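Local coordinates for fatty-acid-binding protein 1 (Arabidopsis thaliana, PDB 4DOO) that binds fatty acids, preferentially saturated ones, in a chalcone-isomerase-like fold and may take part in alpha-linolenic acid metabolism in the plastid, at residues L29-L34 / N39-A44; A49-V54 / A200-D205; F76-M81 / L173-L178; I182-E185 / A191-D194. All coordinates share one frame; numbering follows the deposited sequence.

Interaction 1: L29-L34 / N39-A44; sequences LRKKSL and NIDVYA. With K (potassium ion), chain E; DAO (lauric acid), chain C; DAO (lauric acid), chain D.
R30 and Y43 face each other as a hydrogen-bonded pair of the antiparallel hairpin formed by strands 22-33 and 39-50. Backbone bonds come first: R30 N gives a nearly straight bond to Y43 O at 2.9 Å, and K32 and I40 exchange a reciprocal pair. R30 O takes V42 N at 2.9 Å and, weakly, Y43 N, so two residues oppose one in a classic beta bulge, and V42 points toward the partner strand.

Aliphatic and aromatic packing follows. R30 CB sits 3.5 Å from the centroid of the Y43 ring, over its face, a CH-pi contact. The R30 chain bends at chi2 (-81°) and carries the guanidinium past the ring, the two planes 63° apart. L34 CD1 rests on I40 CG1, while L29 CD2 meets A44 CB on the other face of the sheet, where D41 forms a salt bridge with K9.

Charge and ligand bonds complete the contact. One lauric acid is held by its carboxylate: R30 NE and NH2 donate nearly straight hydrogen bonds, one to each oxygen, NE to O2 at 2.7 Å and NH2 to O1. O2 also accepts from Y43 OH at 2.6 Å. R30 NH1 turns back to K31 O, which helps fix the guanidinium plane. The tail of a second lauric acid runs past Y43 CE1 and V42 CG1. At the hairpin end a potassium ion is bound by S33 OG, L34 O and N39 OD1 (3.0 Å), with G36, K38 and a water.

With S110, R30 and Y43 make up the carboxylate-binding site of this chalcone-isomerase-like fold.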
loop_
_atom_site.group_PDB
_atom_site.type_symbol
_atom_site.label_atom_id
_atom_site.label_comp_id
_atom_site.label_asym_id
_atom_site.label_seq_id
_atom_site.Cartn_x
_atom_site.Cartn_y
_atom_site.Cartn_z
ATOM N N LEU A 29 2.413 -3.637 9.899
ATOM C CA LEU A 29 1.439 -4.684 10.181
ATOM C C LEU A 29 0.028 -4.113 10.154
ATOM O O LEU A 29 -0.216 -3.012 10.656
ATOM C CB LEU A 29 1.692 -5.298 11.564
ATOM C CG LEU A 29 3.001 -6.041 11.833
ATOM C CD1 LEU A 29 2.979 -6.580 13.261
ATOM C CD2 LEU A 29 3.171 -7.183 10.838
ATOM N N ARG A 30 -0.889 -4.863 9.554
ATOM C CA ARG A 30 -2.290 -4.476 9.481
ATOM C C ARG A 30 -2.944 -5.344 10.540
ATOM O O ARG A 30 -2.956 -6.574 10.425
ATOM C CB ARG A 30 -2.863 -4.798 8.096
ATOM C CG ARG A 30 -4.234 -4.200 7.776
ATOM C CD ARG A 30 -5.403 -4.994 8.349
ATOM N NE ARG A 30 -6.651 -4.622 7.679
ATOM C CZ ARG A 30 -7.798 -4.378 8.301
ATOM N NH1 ARG A 30 -7.873 -4.467 9.622
ATOM N NH2 ARG A 30 -8.873 -4.039 7.599
ATOM N N LYS A 31 -3.464 -4.706 11.579
ATOM C CA LYS A 31 -4.100 -5.431 12.671
ATOM C C LYS A 31 -5.611 -5.279 12.674
ATOM O O LYS A 31 -6.174 -4.458 11.952
ATOM C CB LYS A 31 -3.552 -4.936 14.012
ATOM C CG LYS A 31 -2.054 -5.103 14.176
ATOM C CD LYS A 31 -1.547 -4.378 15.413
ATOM C CE LYS A 31 -0.030 -4.476 15.518
ATOM N NZ LYS A 31 0.495 -3.766 16.718
ATOM N N LYS A 32 -6.255 -6.095 13.500
ATOM C CA LYS A 32 -7.694 -6.064 13.679
ATOM C C LYS A 32 -7.908 -5.950 15.183
ATOM O O LYS A 32 -7.496 -6.829 15.945
ATOM C CB LYS A 32 -8.334 -7.351 13.158
ATOM C CG LYS A 32 -9.800 -7.520 13.534
ATOM C CD LYS A 32 -10.670 -6.405 12.980
ATOM C CE LYS A 32 -12.137 -6.651 13.313
ATOM N NZ LYS A 32 -13.022 -5.572 12.791
ATOM N N SER A 33 -8.526 -4.856 15.614
ATOM C CA SER A 33 -8.775 -4.657 17.033
ATOM C C SER A 33 -10.027 -5.412 17.446
ATOM O O SER A 33 -11.108 -5.190 16.900
ATOM C CB SER A 33 -8.948 -3.168 17.348
ATOM O OG SER A 33 -9.067 -2.958 18.747
ATOM N N LEU A 34 -9.871 -6.326 18.394
ATOM C CA LEU A 34 -11.006 -7.088 18.885
ATOM C C LEU A 34 -11.455 -6.454 20.200
ATOM O O LEU A 34 -10.996 -5.371 20.558
ATOM C CB LEU A 34 -10.617 -8.554 19.084
ATOM C CG LEU A 34 -10.266 -9.293 17.785
ATOM C CD1 LEU A 34 -9.917 -10.745 18.085
ATOM C CD2 LEU A 34 -11.445 -9.218 16.825
ATOM N N ASN A 39 -6.267 -8.386 20.242
ATOM C CA ASN A 39 -5.886 -7.854 18.942
ATOM C C ASN A 39 -5.318 -8.992 18.110
ATOM O O ASN A 39 -4.792 -9.966 18.650
ATOM C CB ASN A 39 -4.835 -6.754 19.094
ATOM C CG ASN A 39 -5.394 -5.495 19.732
ATOM O OD1 ASN A 39 -6.275 -4.839 19.173
ATOM N ND2 ASN A 39 -4.883 -5.154 20.908
ATOM N N ILE A 40 -5.425 -8.862 16.794
ATOM C CA ILE A 40 -4.921 -9.878 15.888
ATOM C C ILE A 40 -4.082 -9.243 14.789
ATOM O O ILE A 40 -4.456 -8.205 14.254
ATOM C CB ILE A 40 -6.083 -10.641 15.217
ATOM C CG1 ILE A 40 -6.853 -11.450 16.263
ATOM C CG2 ILE A 40 -5.546 -11.543 14.116
ATOM C CD1 ILE A 40 -6.016 -12.496 16.974
ATOM N N ASP A 41 -2.940 -9.853 14.477
ATOM C CA ASP A 41 -2.088 -9.368 13.395
ATOM C C ASP A 41 -2.636 -10.084 12.169
ATOM O O ASP A 41 -2.543 -11.309 12.079
ATOM C CB ASP A 41 -0.627 -9.777 13.603
ATOM C CG ASP A 41 -0.047 -9.254 14.906
ATOM O OD1 ASP A 41 -0.258 -8.066 15.217
ATOM O OD2 ASP A 41 0.627 -10.033 15.612
ATOM N N VAL A 42 -3.207 -9.333 11.232
ATOM C CA VAL A 42 -3.798 -9.940 10.043
ATOM C C VAL A 42 -2.774 -10.231 8.957
ATOM O O VAL A 42 -2.712 -11.348 8.441
ATOM C CB VAL A 42 -4.915 -9.055 9.472
ATOM C CG1 VAL A 42 -5.619 -9.775 8.318
ATOM C CG2 VAL A 42 -5.922 -8.732 10.576
ATOM N N TYR A 43 -1.979 -9.225 8.603
ATOM C CA TYR A 43 -0.943 -9.408 7.598
ATOM C C TYR A 43 0.154 -8.363 7.732
ATOM O O TYR A 43 -0.048 -7.308 8.333
ATOM C CB TYR A 43 -1.527 -9.367 6.173
ATOM C CG TYR A 43 -2.192 -8.063 5.741
ATOM C CD1 TYR A 43 -3.579 -7.922 5.770
ATOM C CD2 TYR A 43 -1.433 -6.993 5.259
ATOM C CE1 TYR A 43 -4.197 -6.749 5.320
ATOM C CE2 TYR A 43 -2.034 -5.822 4.813
ATOM C CZ TYR A 43 -3.418 -5.706 4.840
ATOM O OH TYR A 43 -4.022 -4.567 4.359
ATOM N N ALA A 44 1.330 -8.687 7.204
ATOM C CA ALA A 44 2.456 -7.768 7.215
ATOM C C ALA A 44 2.480 -7.183 5.813
ATOM O O ALA A 44 2.078 -7.850 4.858
ATOM C CB ALA A 44 3.752 -8.510 7.484
HETATM K K K E . -8.526 -4.342 21.099
HETATM O O1 DAO C . -8.677 -3.883 4.787
HETATM O O2 DAO C . -6.546 -4.420 4.965
HETATM C C1 DAO C . -7.518 -3.970 4.314
HETATM C C2 DAO C . -7.286 -3.526 2.887
HETATM C C3 DAO C . -6.985 -4.732 2.013
HETATM C C4 DAO C . -6.935 -4.342 0.529
HETATM C C5 DAO C . -6.341 -5.470 -0.316
HETATM C C6 DAO C . -7.383 -6.539 -0.633
HETATM C C7 DAO C . -6.734 -7.890 -0.886
HETATM C C8 DAO C . -7.763 -8.999 -0.736
HETATM C C9 DAO C . -7.114 -10.369 -0.822
HETATM C C10 DAO C . -8.175 -11.464 -0.752
HETATM C C11 DAO C . -7.717 -12.706 -1.509
HETATM C C12 DAO C . -8.662 -13.862 -1.260
HETATM O O1 DAO D . -12.054 -12.510 14.730
HETATM O O2 DAO D . -11.256 -13.929 13.249
HETATM C C1 DAO D . -11.373 -12.771 13.712
HETATM C C2 DAO D . -10.658 -11.636 13.012
HETATM C C3 DAO D . -11.481 -11.155 11.821
HETATM C C4 DAO D . -10.596 -10.938 10.599
HETATM C C5 DAO D . -10.468 -9.454 10.273
HETATM C C6 DAO D . -10.670 -9.204 8.785
HETATM C C7 DAO D . -9.477 -8.468 8.182
HETATM C C8 DAO D . -9.283 -8.864 6.725
HETATM C C9 DAO D . -8.499 -7.805 5.955
HETATM C C10 DAO D . -7.317 -8.439 5.224
HETATM C C11 DAO D . -7.484 -8.350 3.713
HETATM C C12 DAO D . -6.426 -9.169 3.003
HETATM O O HOH W 1 -6.056 -3.165 22.620
#

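Interaction 2: A49-V54 / A200-D205; sequences ADCDDV and ASLAFD
L202 reaches from the C-terminal part of helix 189-202 to C51 and V54 at the start of helix 51-61. Its CD1 methyl lies 3.7 Å from C51 SG, the closest approach between the two segments. The other branch, CD2, fits between the two partners: it is 4.0 Å from C51 SG and 4.1 Å from V54 CG2, while A49 O stands a little farther off. The L202 and V54 side chains cross at about a right angle, and V54 presents its CB and CG2 to the leucine methyl. A chi1 of -167° sets L202 CG opposite the backbone N and sends the branch toward helix 51-61, where both its methyls lie against the same side of the sulfur.

In the next shell, strand 22-33 backs the contact: L25 touches both A49 and L202, and R23 packs on C51. I85 lies against V54.

What sets C51 and V54 in place is the strand-to-helix junction. D50 is the N-cap of helix 51-61, its OD1 accepting from D53 N at 2.9 Å through the anti lone pair, and V54 N bonds to D50 O at 3.1 Å in the first helical turn. D53 in turn forms a salt bridge with K86. On the other segment, residues L202 to D205 form a type I turn, and F204 packs on helix 67-71.

No hydrogen bond joins the two segments. The contact is apolar and buried, made of methyls and one thiol sulfur, so L202 meets this junction through van der Waals packing, without directional bonds between the segments.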
loop_
_atom_site.group_PDB
_atom_site.type_symbol
_atom_site.label_atom_id
_atom_site.label_comp_id
_atom_site.label_asym_id
_atom_site.label_seq_id
_atom_site.Cartn_x
_atom_site.Cartn_y
_atom_site.Cartn_z
ATOM N N ALA A 49 8.425 1.931 -3.784
ATOM C CA ALA A 49 8.239 3.062 -4.692
ATOM C C ALA A 49 9.381 3.097 -5.711
ATOM O O ALA A 49 10.531 2.836 -5.370
ATOM C CB ALA A 49 8.196 4.368 -3.904
ATOM N N ASP A 50 9.052 3.412 -6.959
ATOM C CA ASP A 50 10.050 3.488 -8.022
ATOM C C ASP A 50 10.976 4.671 -7.759
ATOM O O ASP A 50 10.524 5.808 -7.612
ATOM C CB ASP A 50 9.361 3.645 -9.381
ATOM C CG ASP A 50 10.350 3.770 -10.523
ATOM O OD1 ASP A 50 10.903 4.873 -10.725
ATOM O OD2 ASP A 50 10.586 2.758 -11.212
ATOM N N CYS A 51 12.274 4.393 -7.703
ATOM C CA CYS A 51 13.281 5.411 -7.426
ATOM C C CYS A 51 13.268 6.600 -8.368
ATOM O O CYS A 51 13.283 7.747 -7.923
ATOM C CB CYS A 51 14.675 4.783 -7.447
ATOM S SG CYS A 51 14.936 3.597 -6.132
ATOM N N ASP A 52 13.258 6.331 -9.670
ATOM C CA ASP A 52 13.268 7.417 -10.646
ATOM C C ASP A 52 12.042 8.316 -10.529
ATOM O O ASP A 52 12.151 9.534 -10.638
ATOM C CB ASP A 52 13.362 6.865 -12.071
ATOM C CG ASP A 52 14.665 6.125 -12.328
ATOM O OD1 ASP A 52 15.734 6.623 -11.914
ATOM O OD2 ASP A 52 14.620 5.048 -12.958
ATOM N N ASP A 53 10.877 7.711 -10.321
ATOM C CA ASP A 53 9.633 8.464 -10.194
ATOM C C ASP A 53 9.676 9.387 -8.981
ATOM O O ASP A 53 9.221 10.534 -9.043
ATOM C CB ASP A 53 8.444 7.507 -10.076
ATOM C CG ASP A 53 8.147 6.773 -11.375
ATOM O OD1 ASP A 53 7.357 5.809 -11.341
ATOM O OD2 ASP A 53 8.693 7.163 -12.431
ATOM N N VAL A 54 10.214 8.884 -7.873
ATOM C CA VAL A 54 10.318 9.694 -6.665
ATOM C C VAL A 54 11.315 10.829 -6.887
ATOM O O VAL A 54 11.057 11.972 -6.511
ATOM C CB VAL A 54 10.770 8.846 -5.455
ATOM C CG1 VAL A 54 11.036 9.740 -4.255
ATOM C CG2 VAL A 54 9.695 7.829 -5.115
ATOM N N ALA A 200 11.894 10.607 1.293
ATOM C CA ALA A 200 12.550 11.910 1.298
ATOM C C ALA A 200 14.049 11.763 1.044
ATOM O O ALA A 200 14.675 12.638 0.444
ATOM C CB ALA A 200 12.316 12.608 2.635
ATOM N N SER A 201 14.616 10.649 1.494
ATOM C CA SER A 201 16.044 10.388 1.330
ATOM C C SER A 201 16.384 9.767 -0.021
ATOM O O SER A 201 17.478 9.965 -0.545
ATOM C CB SER A 201 16.540 9.442 2.432
ATOM O OG SER A 201 16.292 9.964 3.723
ATOM N N LEU A 202 15.438 9.014 -0.570
ATOM C CA LEU A 202 15.624 8.301 -1.832
ATOM C C LEU A 202 16.170 9.123 -2.995
ATOM O O LEU A 202 16.918 8.605 -3.823
ATOM C CB LEU A 202 14.304 7.631 -2.237
ATOM C CG LEU A 202 14.344 6.598 -3.363
ATOM C CD1 LEU A 202 15.378 5.520 -3.045
ATOM C CD2 LEU A 202 12.962 5.987 -3.530
ATOM N N ALA A 203 15.817 10.399 -3.061
ATOM C CA ALA A 203 16.291 11.244 -4.152
ATOM C C ALA A 203 17.779 11.570 -4.066
ATOM O O ALA A 203 18.367 12.047 -5.038
ATOM C CB ALA A 203 15.482 12.536 -4.204
ATOM N N PHE A 204 18.392 11.307 -2.914
ATOM C CA PHE A 204 19.810 11.606 -2.726
ATOM C C PHE A 204 20.745 10.396 -2.735
ATOM O O PHE A 204 21.904 10.502 -2.332
ATOM C CB PHE A 204 20.001 12.391 -1.425
ATOM C CG PHE A 204 19.168 13.638 -1.351
ATOM C CD1 PHE A 204 17.953 13.643 -0.669
ATOM C CD2 PHE A 204 19.573 14.798 -2.005
ATOM C CE1 PHE A 204 17.156 14.786 -0.642
ATOM C CE2 PHE A 204 18.783 15.943 -1.984
ATOM C CZ PHE A 204 17.570 15.938 -1.300
ATOM N N ASP A 205 20.256 9.253 -3.203
ATOM C CA ASP A 205 21.084 8.049 -3.239
ATOM C C ASP A 205 21.980 7.982 -4.475
ATOM O O ASP A 205 21.695 8.722 -5.439
ATOM C CB ASP A 205 20.199 6.802 -3.173
ATOM C CG ASP A 205 19.415 6.716 -1.879
ATOM O OD1 ASP A 205 20.040 6.763 -0.800
ATOM O OD2 ASP A 205 18.172 6.600 -1.940
#

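Interaction 3: F76-M81 / L173-L178; sequences FMDDLM and LCRSIL
The guanidinium of R175 has M81 CB over one face, 3.9 Å above its plane and offset toward the rim, and D78 OD1 at its edge. The carboxylate of D78 is turned 64° from the guanidinium, and the two side chains cross at about a right angle. A salt bridge links them through D78 OD1 and R175 NH2, but these atoms are modelled too close together, so its exact geometry is doubtful. A water also spans the pair, donating to D78 OD2 at 2.6 Å and accepting from R175 NH2 at 2.9 Å. R175 bends at chi2 (67°), which directs the chain across M81 to the carboxylate.

Here helix 76-82 meets helix 171-182, the short axes running 136° apart and 11.4 Å at their closest, a spacing bridged by long side chains. In this chalcone-isomerase-like fold helix 171-182 also packs on the sheet, with I177 on L148 and L156, and on helix 100-118, where R175 makes a cation-pi contact with F118.

M81 is buried, its side chain against the R175 guanidinium. A bend at chi3 turns its methyl toward helix 171-182, where CE packs 3.7 Å from L178 CB and also lies close to R175 O and R175 NH1; SD is 3.8 Å from R175 NH1.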
loop_
_atom_site.group_PDB
_atom_site.type_symbol
_atom_site.label_atom_id
_atom_site.label_comp_id
_atom_site.label_asym_id
_atom_site.label_seq_id
_atom_site.Cartn_x
_atom_site.Cartn_y
_atom_site.Cartn_z
ATOM N N PHE A 76 4.209 17.125 1.539
ATOM C CA PHE A 76 4.966 16.006 0.970
ATOM C C PHE A 76 4.175 14.719 0.790
ATOM O O PHE A 76 4.161 14.145 -0.299
ATOM C CB PHE A 76 6.218 15.733 1.813
ATOM C CG PHE A 76 7.150 14.710 1.213
ATOM C CD1 PHE A 76 7.586 14.830 -0.103
ATOM C CD2 PHE A 76 7.624 13.649 1.977
ATOM C CE1 PHE A 76 8.484 13.909 -0.650
ATOM C CE2 PHE A 76 8.520 12.723 1.443
ATOM C CZ PHE A 76 8.950 12.854 0.131
ATOM N N MET A 77 3.518 14.271 1.854
ATOM C CA MET A 77 2.744 13.040 1.797
ATOM C C MET A 77 1.707 13.047 0.672
ATOM O O MET A 77 1.647 12.112 -0.125
ATOM C CB MET A 77 2.068 12.789 3.150
ATOM C CG MET A 77 1.206 11.531 3.197
ATOM S SD MET A 77 0.658 11.134 4.869
ATOM C CE MET A 77 -0.619 12.345 5.122
ATOM N N ASP A 78 0.901 14.101 0.591
ATOM C CA ASP A 78 -0.120 14.168 -0.456
ATOM C C ASP A 78 0.498 14.320 -1.846
ATOM O O ASP A 78 -0.046 13.817 -2.831
ATOM C CB ASP A 78 -1.088 15.328 -0.207
ATOM C CG ASP A 78 -2.368 15.192 -1.009
ATOM O OD1 ASP A 78 -3.241 14.404 -0.592
ATOM O OD2 ASP A 78 -2.501 15.854 -2.058
ATOM N N ASP A 79 1.627 15.016 -1.938
ATOM C CA ASP A 79 2.273 15.190 -3.238
ATOM C C ASP A 79 2.744 13.838 -3.776
ATOM O O ASP A 79 2.613 13.561 -4.973
ATOM C CB ASP A 79 3.464 16.157 -3.150
ATOM C CG ASP A 79 3.039 17.620 -3.059
ATOM O OD1 ASP A 79 1.945 17.969 -3.552
ATOM O OD2 ASP A 79 3.813 18.429 -2.508
ATOM N N LEU A 80 3.286 13.000 -2.892
ATOM C CA LEU A 80 3.758 11.671 -3.282
ATOM C C LEU A 80 2.612 10.793 -3.767
ATOM O O LEU A 80 2.706 10.171 -4.825
ATOM C CB LEU A 80 4.439 10.961 -2.108
ATOM C CG LEU A 80 5.874 11.336 -1.741
ATOM C CD1 LEU A 80 6.274 10.585 -0.471
ATOM C CD2 LEU A 80 6.816 10.989 -2.895
ATOM N N MET A 81 1.539 10.741 -2.984
ATOM C CA MET A 81 0.381 9.923 -3.320
ATOM C C MET A 81 -0.318 10.322 -4.613
ATOM O O MET A 81 -0.824 9.467 -5.332
ATOM C CB MET A 81 -0.644 9.940 -2.179
ATOM C CG MET A 81 -0.407 8.898 -1.095
ATOM S SD MET A 81 -1.818 8.686 0.031
ATOM C CE MET A 81 -3.017 7.934 -1.076
ATOM N N LEU A 173 -9.372 4.815 -7.289
ATOM C CA LEU A 173 -9.094 3.554 -6.606
ATOM C C LEU A 173 -7.641 3.482 -6.136
ATOM O O LEU A 173 -7.372 3.082 -5.005
ATOM C CB LEU A 173 -9.397 2.368 -7.526
ATOM C CG LEU A 173 -9.244 0.981 -6.892
ATOM C CD1 LEU A 173 -10.152 0.859 -5.675
ATOM C CD2 LEU A 173 -9.592 -0.086 -7.920
ATOM N N CYS A 174 -6.706 3.870 -7.001
ATOM C CA CYS A 174 -5.293 3.839 -6.629
ATOM C C CYS A 174 -5.048 4.691 -5.396
ATOM O O CYS A 174 -4.409 4.253 -4.441
ATOM C CB CYS A 174 -4.417 4.347 -7.774
ATOM S SG CYS A 174 -4.230 3.185 -9.129
ATOM N N ARG A 175 -5.571 5.912 -5.425
ATOM C CA ARG A 175 -5.422 6.853 -4.323
ATOM C C ARG A 175 -6.022 6.302 -3.032
ATOM O O ARG A 175 -5.407 6.378 -1.966
ATOM C CB ARG A 175 -6.120 8.164 -4.683
ATOM C CG ARG A 175 -5.796 9.321 -3.778
ATOM C CD ARG A 175 -4.347 9.732 -3.939
ATOM N NE ARG A 175 -4.128 11.088 -3.456
ATOM C CZ ARG A 175 -4.346 11.483 -2.207
ATOM N NH1 ARG A 175 -4.788 10.628 -1.295
ATOM N NH2 ARG A 175 -4.133 12.744 -1.876
ATOM N N SER A 176 -7.228 5.754 -3.133
ATOM C CA SER A 176 -7.921 5.208 -1.971
ATOM C C SER A 176 -7.161 4.071 -1.298
ATOM O O SER A 176 -6.975 4.073 -0.079
ATOM C CB SER A 176 -9.316 4.725 -2.375
ATOM O OG SER A 176 -10.099 5.795 -2.878
ATOM N N ILE A 177 -6.724 3.100 -2.089
ATOM C CA ILE A 177 -5.993 1.966 -1.539
ATOM C C ILE A 177 -4.683 2.411 -0.889
ATOM O O ILE A 177 -4.403 2.053 0.254
ATOM C CB ILE A 177 -5.722 0.907 -2.628
ATOM C CG1 ILE A 177 -7.052 0.278 -3.059
ATOM C CG2 ILE A 177 -4.792 -0.174 -2.100
ATOM C CD1 ILE A 177 -6.936 -0.708 -4.194
ATOM N N LEU A 178 -3.891 3.199 -1.610
ATOM C CA LEU A 178 -2.624 3.686 -1.072
ATOM C C LEU A 178 -2.817 4.500 0.199
ATOM O O LEU A 178 -1.966 4.481 1.083
ATOM C CB LEU A 178 -1.894 4.547 -2.100
ATOM C CG LEU A 178 -1.194 3.831 -3.252
ATOM C CD1 LEU A 178 -0.607 4.863 -4.207
ATOM C CD2 LEU A 178 -0.096 2.928 -2.699
HETATM O O HOH W 2 -4.481 15.114 -3.531
#

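Interaction 4: I182-E185 / A191-D194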
loop_
_atom_site.group_PDB
_atom_site.type_symbol
_atom_site.label_atom_id
_atom_site.label_comp_id
_atom_site.label_asym_id
_atom_site.label_seq_id
_atom_site.Cartn_x
_atom_site.Cartn_y
_atom_site.Cartn_z
ATOM N N ILE A 182 -0.294 4.736 3.468
ATOM C CA ILE A 182 0.562 5.916 3.594
ATOM C C ILE A 182 -0.185 7.239 3.787
ATOM O O ILE A 182 0.396 8.316 3.634
ATOM C CB ILE A 182 1.490 6.015 2.345
ATOM C CG1 ILE A 182 2.299 4.725 2.215
ATOM C CG2 ILE A 182 2.455 7.192 2.466
ATOM C CD1 ILE A 182 3.160 4.419 3.428
ATOM N N GLY A 183 -1.459 7.162 4.153
ATOM C CA GLY A 183 -2.247 8.367 4.349
ATOM C C GLY A 183 -2.276 8.903 5.771
ATOM O O GLY A 183 -1.512 8.467 6.634
ATOM N N GLU A 184 -3.176 9.851 6.013
ATOM C CA GLU A 184 -3.316 10.482 7.321
ATOM C C GLU A 184 -3.673 9.520 8.454
ATOM O O GLU A 184 -3.212 9.682 9.588
ATOM C CB GLU A 184 -4.371 11.589 7.244
ATOM C CG GLU A 184 -4.524 12.399 8.518
ATOM C CD GLU A 184 -3.215 13.010 8.975
ATOM O OE1 GLU A 184 -2.503 13.595 8.128
ATOM O OE2 GLU A 184 -2.901 12.908 10.182
ATOM N N GLU A 185 -4.502 8.527 8.151
ATOM C CA GLU A 185 -4.922 7.546 9.144
ATOM C C GLU A 185 -4.591 6.145 8.616
ATOM O O GLU A 185 -5.476 5.395 8.205
ATOM C CB GLU A 185 -6.424 7.697 9.393
ATOM C CG GLU A 185 -6.799 9.075 9.930
ATOM C CD GLU A 185 -8.275 9.396 9.783
ATOM O OE1 GLU A 185 -8.765 9.454 8.634
ATOM O OE2 GLU A 185 -8.944 9.598 10.819
ATOM N N ALA A 191 5.093 2.514 10.051
ATOM C CA ALA A 191 5.415 2.178 8.672
ATOM C C ALA A 191 5.310 3.408 7.782
ATOM O O ALA A 191 6.104 3.582 6.864
ATOM C CB ALA A 191 4.482 1.079 8.156
ATOM N N ARG A 192 4.323 4.256 8.048
ATOM C CA ARG A 192 4.146 5.461 7.246
ATOM C C ARG A 192 5.304 6.424 7.464
ATOM O O ARG A 192 5.807 7.024 6.515
ATOM C CB ARG A 192 2.838 6.172 7.599
ATOM C CG ARG A 192 2.618 7.433 6.767
ATOM C CD ARG A 192 1.504 8.291 7.329
ATOM N NE ARG A 192 1.845 8.850 8.634
ATOM C CZ ARG A 192 0.977 9.485 9.411
ATOM N NH1 ARG A 192 -0.279 9.635 9.008
ATOM N NH2 ARG A 192 1.362 9.973 10.584
ATOM N N GLU A 193 5.720 6.577 8.718
ATOM C CA GLU A 193 6.815 7.480 9.035
ATOM C C GLU A 193 8.106 7.029 8.360
ATOM O O GLU A 193 8.850 7.850 7.821
ATOM C CB GLU A 193 6.996 7.578 10.551
ATOM C CG GLU A 193 5.780 8.184 11.248
ATOM C CD GLU A 193 5.453 9.583 10.737
ATOM O OE1 GLU A 193 6.245 10.516 11.004
ATOM O OE2 GLU A 193 4.415 9.750 10.059
ATOM N N ASP A 194 8.366 5.725 8.385
ATOM C CA ASP A 194 9.557 5.186 7.744
ATOM C C ASP A 194 9.462 5.414 6.243
ATOM O O ASP A 194 10.450 5.750 5.600
ATOM C CB ASP A 194 9.697 3.684 8.023
ATOM C CG ASP A 194 10.127 3.392 9.448
ATOM O OD1 ASP A 194 10.118 2.204 9.847
ATOM O OD2 ASP A 194 10.482 4.354 10.166
HETATM O O HOH W 3 -1.149 11.234 12.130
#
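R192 CG lies 3.9 Å from I182 O, and I182 CD1 approaches R192 CA at 4.1 Å. The residue before it, A191, is turned to F45 of strand 39-50, and its N is bonded by D188.

R192 starts out extended, with CG opposite the backbone N (chi1 -180°), then bends at chi3 (66°) to bring its guanidinium to the G183 and E184 carbonyls. NH1 donates to G183 O at 2.9 Å, with the oxygen near the guanidinium plane and the donor tilted from the carbonyl plane. The same nitrogen makes a weak bond to E184 O at 3.0 Å, so two successive carbonyls share NH1 at the guanidinium edge.

This is the link between helix 171-182 and helix 189-202, whose backbone is bound by an arginine of the second helix. M77 of helix 76-82 packs on both E184 and R192.

R192 also meets its neighbour E193, whose OE2 is gripped side-on by two nitrogens, NE and NH2, each at 3.1 Å. That salt bridge lies at the edge formed by NE and NH2 and helps fix the rotation of the guanidinium, while E193 OE1 pairs with R71. Near the exposed end, a water links R192 NH2 to E184 OE2, whose charge lies 4.4 Å from NH1.

How the interactions relate
From the N terminus, interaction 1 closes the short hairpin loop between strands 22-33 and 39-50. Strand 39-50 then runs on to interaction 2, about 29 Å away between centres, whose loop is the longest, reaching from 49-54 to the C-terminal residues 200-205. Interactions 3 and 4 fall within that span, one after the other: 76-81 pairs with 173-178, and 182-185 then closes a short loop with 191-194. Interactions 3 and 4 touch through M77; interactions 2 and 3 meet where F76 packs on A200. Interaction 1 pairs two strands, interaction 2 joins helix 189-202 to the junction of strand 39-50 with helix 51-61, and interactions 3 and 4 link helices 76-82, 171-182 and 189-202.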